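Local coordinates for protein L-lysine 6-oxidase (Marinomonas mediterranea, PDB 3WEU) that oxidises the side-chain amine of L-lysine with a cysteine tryptophylquinone cofactor, releasing ammonium and the hydrogen peroxide that makes it antibacterial, at residues A12-L24 and R186-G200. Sequence-based numbering, arbitrary orientation. Where two conformers were deposited one is given.
With EDO (1,2-ethanediol), chain L.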
loop_
_atom_site.group_PDB
_atom_site.type_symbol
_atom_site.label_atom_id
_atom_site.label_comp_id
_atom_site.label_asym_id
_atom_site.label_seq_id
_atom_site.Cartn_x
_atom_site.Cartn_y
_atom_site.Cartn_z
ATOM N N ALA A 12 -15.734 23.025 -23.719
ATOM C CA ALA A 12 -16.654 21.927 -23.537
ATOM C C ALA A 12 -16.330 21.300 -22.193
ATOM O O ALA A 12 -15.214 21.499 -21.637
ATOM C CB ALA A 12 -16.469 20.887 -24.634
ATOM N N ARG A 13 -17.258 20.495 -21.686
ATOM C CA ARG A 13 -17.019 19.841 -20.430
ATOM C C ARG A 13 -17.382 18.386 -20.465
ATOM O O ARG A 13 -18.386 17.977 -21.060
ATOM C CB ARG A 13 -17.719 20.579 -19.301
ATOM C CG ARG A 13 -17.336 22.042 -19.302
ATOM C CD ARG A 13 -17.770 22.816 -18.076
ATOM N NE ARG A 13 -16.579 22.912 -17.278
ATOM C CZ ARG A 13 -15.753 23.948 -17.235
ATOM N NH1 ARG A 13 -16.000 25.069 -17.887
ATOM N NH2 ARG A 13 -14.675 23.834 -16.495
ATOM N N LEU A 14 -16.552 17.611 -19.804
ATOM C CA LEU A 14 -16.695 16.180 -19.750
ATOM C C LEU A 14 -18.044 15.747 -19.204
ATOM O O LEU A 14 -18.616 16.401 -18.316
ATOM C CB LEU A 14 -15.630 15.607 -18.778
ATOM C CG LEU A 14 -14.182 15.809 -19.096
ATOM C CD1 LEU A 14 -13.371 15.177 -17.983
ATOM C CD2 LEU A 14 -13.852 15.204 -20.486
ATOM N N GLY A 15 -18.517 14.610 -19.685
ATOM C CA GLY A 15 -19.737 14.011 -19.186
ATOM C C GLY A 15 -19.781 12.517 -19.496
ATOM O O GLY A 15 -19.475 12.079 -20.625
ATOM N N ASN A 16 -20.291 11.761 -18.554
ATOM C CA ASN A 16 -20.386 10.316 -18.684
ATOM C C ASN A 16 -21.779 9.767 -18.988
ATOM O O ASN A 16 -22.009 8.558 -18.931
ATOM C CB ASN A 16 -19.708 9.624 -17.487
ATOM C CG ASN A 16 -20.352 9.910 -16.168
ATOM O OD1 ASN A 16 -21.095 10.856 -16.016
ATOM N ND2 ASN A 16 -20.019 9.092 -15.157
ATOM N N ALA A 17 -22.722 10.634 -19.284
ATOM C CA ALA A 17 -24.067 10.164 -19.658
ATOM C C ALA A 17 -23.988 9.584 -21.081
ATOM O O ALA A 17 -22.900 9.481 -21.677
ATOM C CB ALA A 17 -25.083 11.296 -19.610
ATOM N N ASN A 18 -25.147 9.295 -21.667
ATOM C CA ASN A 18 -25.136 8.737 -23.035
ATOM C C ASN A 18 -24.544 9.764 -23.995
ATOM O O ASN A 18 -24.718 11.007 -23.844
ATOM C CB ASN A 18 -26.547 8.367 -23.451
ATOM C CG ASN A 18 -26.606 7.796 -24.867
ATOM O OD1 ASN A 18 -26.603 8.499 -25.881
ATOM N ND2 ASN A 18 -26.663 6.489 -24.924
ATOM N N THR A 19 -23.828 9.280 -24.990
ATOM C CA THR A 19 -23.177 10.152 -25.986
ATOM C C THR A 19 -24.090 11.180 -26.671
ATOM O O THR A 19 -23.684 12.338 -27.039
ATOM C CB THR A 19 -22.397 9.257 -27.027
ATOM O OG1 THR A 19 -21.587 10.081 -27.883
ATOM C CG2 THR A 19 -23.408 8.434 -27.863
ATOM N N ASP A 20 -25.348 10.803 -26.851
ATOM C CA ASP A 20 -26.323 11.636 -27.531
ATOM C C ASP A 20 -27.057 12.615 -26.601
ATOM O O ASP A 20 -27.930 13.341 -27.033
ATOM C CB ASP A 20 -27.379 10.739 -28.226
ATOM C CG ASP A 20 -26.792 10.026 -29.437
ATOM O OD1 ASP A 20 -25.732 10.451 -29.944
ATOM O OD2 ASP A 20 -27.370 9.003 -29.843
ATOM N N ASN A 21 -26.742 12.569 -25.302
ATOM C CA ASN A 21 -27.466 13.361 -24.288
ATOM C C ASN A 21 -26.548 14.482 -23.755
ATOM O O ASN A 21 -25.687 14.244 -22.875
ATOM C CB ASN A 21 -27.933 12.459 -23.146
ATOM C CG ASN A 21 -28.819 13.159 -22.138
ATOM O OD1 ASN A 21 -29.183 14.314 -22.309
ATOM N ND2 ASN A 21 -29.206 12.451 -21.099
ATOM N N PHE A 22 -26.754 15.690 -24.255
ATOM C CA PHE A 22 -25.830 16.789 -23.955
ATOM C C PHE A 22 -26.574 18.114 -23.874
ATOM O O PHE A 22 -27.687 18.254 -24.384
ATOM C CB PHE A 22 -24.689 16.904 -24.976
ATOM C CG PHE A 22 -25.142 16.972 -26.395
ATOM C CD1 PHE A 22 -25.363 18.188 -27.024
ATOM C CD2 PHE A 22 -25.340 15.811 -27.106
ATOM C CE1 PHE A 22 -25.818 18.271 -28.331
ATOM C CE2 PHE A 22 -25.796 15.873 -28.453
ATOM C CZ PHE A 22 -26.050 17.096 -29.040
ATOM N N VAL A 23 -25.893 19.098 -23.282
ATOM C CA VAL A 23 -26.332 20.436 -23.283
ATOM C C VAL A 23 -25.377 21.273 -24.137
ATOM O O VAL A 23 -24.264 20.847 -24.444
ATOM C CB VAL A 23 -26.464 20.973 -21.819
ATOM C CG1 VAL A 23 -27.528 20.185 -21.067
ATOM C CG2 VAL A 23 -25.194 20.857 -21.010
ATOM N N LEU A 24 -25.831 22.467 -24.503
ATOM C CA LEU A 24 -25.021 23.413 -25.192
ATOM C C LEU A 24 -24.469 24.494 -24.241
ATOM O O LEU A 24 -24.843 24.655 -23.060
ATOM C CB LEU A 24 -25.843 24.094 -26.296
ATOM C CG LEU A 24 -26.357 23.092 -27.349
ATOM C CD1 LEU A 24 -27.107 23.821 -28.401
ATOM C CD2 LEU A 24 -25.220 22.271 -27.963
ATOM N N ARG A 186 -20.192 17.534 -34.052
ATOM C CA ARG A 186 -21.471 17.577 -34.727
ATOM C C ARG A 186 -21.605 18.872 -35.509
ATOM O O ARG A 186 -20.850 19.828 -35.282
ATOM C CB ARG A 186 -22.595 17.505 -33.724
ATOM C CG ARG A 186 -22.845 16.148 -33.181
ATOM C CD ARG A 186 -23.888 16.215 -32.071
ATOM N NE ARG A 186 -24.377 14.884 -31.661
ATOM C CZ ARG A 186 -25.493 14.284 -32.096
ATOM N NH1 ARG A 186 -26.245 14.787 -33.044
ATOM N NH2 ARG A 186 -25.818 13.106 -31.619
ATOM N N THR A 187 -22.628 18.935 -36.343
ATOM C CA THR A 187 -23.140 20.163 -36.857
ATOM C C THR A 187 -24.603 20.214 -36.527
ATOM O O THR A 187 -25.235 19.177 -36.347
ATOM C CB THR A 187 -23.016 20.361 -38.363
ATOM O OG1 THR A 187 -23.647 19.257 -39.030
ATOM C CG2 THR A 187 -21.497 20.549 -38.771
ATOM N N ASP A 188 -25.121 21.427 -36.479
ATOM C CA ASP A 188 -26.537 21.684 -36.191
ATOM C C ASP A 188 -27.219 21.716 -37.561
ATOM O O ASP A 188 -26.596 21.326 -38.594
ATOM C CB ASP A 188 -26.781 22.947 -35.347
ATOM C CG ASP A 188 -26.585 24.243 -36.083
ATOM O OD1 ASP A 188 -26.168 24.260 -37.272
ATOM O OD2 ASP A 188 -26.811 25.309 -35.449
ATOM N N SER A 189 -28.494 22.068 -37.570
ATOM C CA SER A 189 -29.274 22.027 -38.791
ATOM C C SER A 189 -28.822 23.021 -39.861
ATOM O O SER A 189 -29.248 22.923 -41.003
ATOM C CB SER A 189 -30.776 22.154 -38.497
ATOM O OG SER A 189 -31.059 23.436 -38.089
ATOM N N GLN A 190 -27.989 23.996 -39.511
ATOM C CA GLN A 190 -27.483 24.998 -40.447
ATOM C C GLN A 190 -25.986 24.943 -40.652
ATOM O O GLN A 190 -25.392 25.861 -41.265
ATOM C CB GLN A 190 -27.877 26.399 -39.980
ATOM C CG GLN A 190 -29.387 26.636 -40.035
ATOM C CD GLN A 190 -29.820 27.960 -39.463
ATOM O OE1 GLN A 190 -29.813 28.192 -38.253
ATOM N NE2 GLN A 190 -30.226 28.866 -40.352
ATOM N N GLY A 191 -25.359 23.889 -40.194
ATOM C CA GLY A 191 -23.937 23.703 -40.478
ATOM C C GLY A 191 -22.982 24.246 -39.430
ATOM O O GLY A 191 -21.743 24.137 -39.631
ATOM N N ARG A 192 -23.499 24.767 -38.302
ATOM C CA ARG A 192 -22.621 25.254 -37.253
ATOM C C ARG A 192 -21.970 24.088 -36.591
ATOM O O ARG A 192 -22.567 22.992 -36.459
ATOM C CB ARG A 192 -23.391 26.073 -36.154
ATOM C CG ARG A 192 -24.110 27.315 -36.660
ATOM C CD ARG A 192 -24.952 27.969 -35.543
ATOM N NE ARG A 192 -25.686 29.081 -36.062
ATOM C CZ ARG A 192 -26.910 28.972 -36.554
ATOM N NH1 ARG A 192 -27.576 27.833 -36.451
ATOM N NH2 ARG A 192 -27.489 30.056 -37.028
ATOM N N LEU A 193 -20.748 24.311 -36.105
ATOM C CA LEU A 193 -20.025 23.267 -35.385
ATOM C C LEU A 193 -20.410 23.166 -33.913
ATOM O O LEU A 193 -20.586 24.197 -33.249
ATOM C CB LEU A 193 -18.541 23.567 -35.485
ATOM C CG LEU A 193 -17.613 22.713 -34.626
ATOM C CD1 LEU A 193 -17.598 21.290 -35.071
ATOM C CD2 LEU A 193 -16.141 23.233 -34.631
ATOM N N ILE A 194 -20.521 21.966 -33.413
ATOM C CA ILE A 194 -20.636 21.689 -31.977
ATOM C C ILE A 194 -19.567 20.742 -31.621
ATOM O O ILE A 194 -19.472 19.652 -32.192
ATOM C CB ILE A 194 -22.031 21.065 -31.618
ATOM C CG1 ILE A 194 -23.097 22.094 -31.846
ATOM C CG2 ILE A 194 -22.077 20.567 -30.163
ATOM C CD1 ILE A 194 -24.520 21.552 -31.980
ATOM N N VAL A 195 -18.699 21.125 -30.692
ATOM C CA VAL A 195 -17.720 20.192 -30.209
ATOM C C VAL A 195 -18.045 19.707 -28.824
ATOM O O VAL A 195 -18.317 20.503 -27.945
ATOM C CB VAL A 195 -16.332 20.840 -30.134
ATOM C CG1 VAL A 195 -15.290 19.811 -29.657
ATOM C CG2 VAL A 195 -15.963 21.472 -31.470
ATOM N N LEU A 196 -18.085 18.401 -28.659
ATOM C CA LEU A 196 -18.275 17.759 -27.413
ATOM C C LEU A 196 -16.978 17.040 -27.124
ATOM O O LEU A 196 -16.335 16.469 -28.050
ATOM C CB LEU A 196 -19.438 16.787 -27.513
ATOM C CG LEU A 196 -20.810 17.417 -27.744
ATOM C CD1 LEU A 196 -21.756 16.534 -28.504
ATOM C CD2 LEU A 196 -21.465 17.654 -26.415
ATOM N N GLY A 197 -16.571 17.069 -25.864
ATOM C CA GLY A 197 -15.306 16.511 -25.412
ATOM C C GLY A 197 -15.472 15.136 -24.823
ATOM O O GLY A 197 -16.411 14.429 -25.116
ATOM N N GLY A 198 -14.551 14.793 -23.946
ATOM C CA GLY A 198 -14.491 13.487 -23.301
ATOM C C GLY A 198 -15.649 13.088 -22.421
ATOM O O GLY A 198 -16.607 13.869 -22.114
ATOM N N TYR A 199 -15.511 11.851 -21.982
ATOM C CA TYR A 199 -16.491 11.155 -21.250
ATOM C C TYR A 199 -16.164 10.979 -19.770
ATOM O O TYR A 199 -16.990 10.416 -19.041
ATOM C CB TYR A 199 -16.711 9.804 -21.898
ATOM C CG TYR A 199 -17.279 9.881 -23.271
ATOM C CD1 TYR A 199 -16.433 9.880 -24.405
ATOM C CD2 TYR A 199 -18.648 10.090 -23.462
ATOM C CE1 TYR A 199 -16.975 9.977 -25.687
ATOM C CE2 TYR A 199 -19.191 10.219 -24.734
ATOM C CZ TYR A 199 -18.364 10.162 -25.841
ATOM O OH TYR A 199 -18.909 10.241 -27.083
ATOM N N GLY A 200 -15.018 11.497 -19.345
ATOM C CA GLY A 200 -14.532 11.357 -17.999
ATOM C C GLY A 200 -13.627 10.158 -17.726
ATOM O O GLY A 200 -13.320 9.842 -16.558
HETATM C C1 EDO L . -32.698 11.361 -19.462
HETATM O O1 EDO L . -32.157 10.444 -18.543
HETATM C C2 EDO L . -32.616 12.699 -18.837
HETATM O O2 EDO L . -31.432 13.339 -19.373
HETATM O O HOH W 1 -18.491 17.965 -23.889
HETATM O O HOH W 2 -23.374 13.062 -29.641
#
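Arg186 reaches across to Phe22 and Asp20 with its chain extended from CG to NE. Its guanidinium has Phe22 CE2 over one face, 3.6 Å from NE, yet ring and guanidinium planes lie 43° apart, well short of a parallel stack. At the guanidinium edge NH2 forms a salt bridge with Asp20 OD1 (3.1 Å); the hydrogen bond within it is weak, N-H...O 123°. NE instead gives its proton to a water that donates to Thr19 O. Beyond the 188-191 turn, Ile194 CD1 meets Leu24 CD2 at 4.1 Å. Leu196 covers Phe22 with both methyls: CD1 makes a CH-pi contact over the centre of one ring face, 3.9 Å from the centroid, while CD2 touches Phe22 CB at 3.6 Å. A second water joins Gly197 N to Arg13 O. Gly198 O accepts from Gly15 N (3.2 Å), and Leu14 CD2 presses on Gly198 CA at 3.4 Å, tighter than usual van der Waals contact. With CG beside its backbone N (chi1 -65°), Tyr199 sends its ring toward Thr19, whose OG1 lies at the ring edge, 2.8 Å from Tyr199 OH; Glu152 also hydrogen-bonds that OH. Within the N-terminal beta domain, polar contacts thus hold the 14-21 connection to Gly198 and Tyr199, just after strand 193-196, while Phe22 and Leu24 pack on Leu196 and Ile194; at the exposed Asp20, solvent probably weakens the charge attraction.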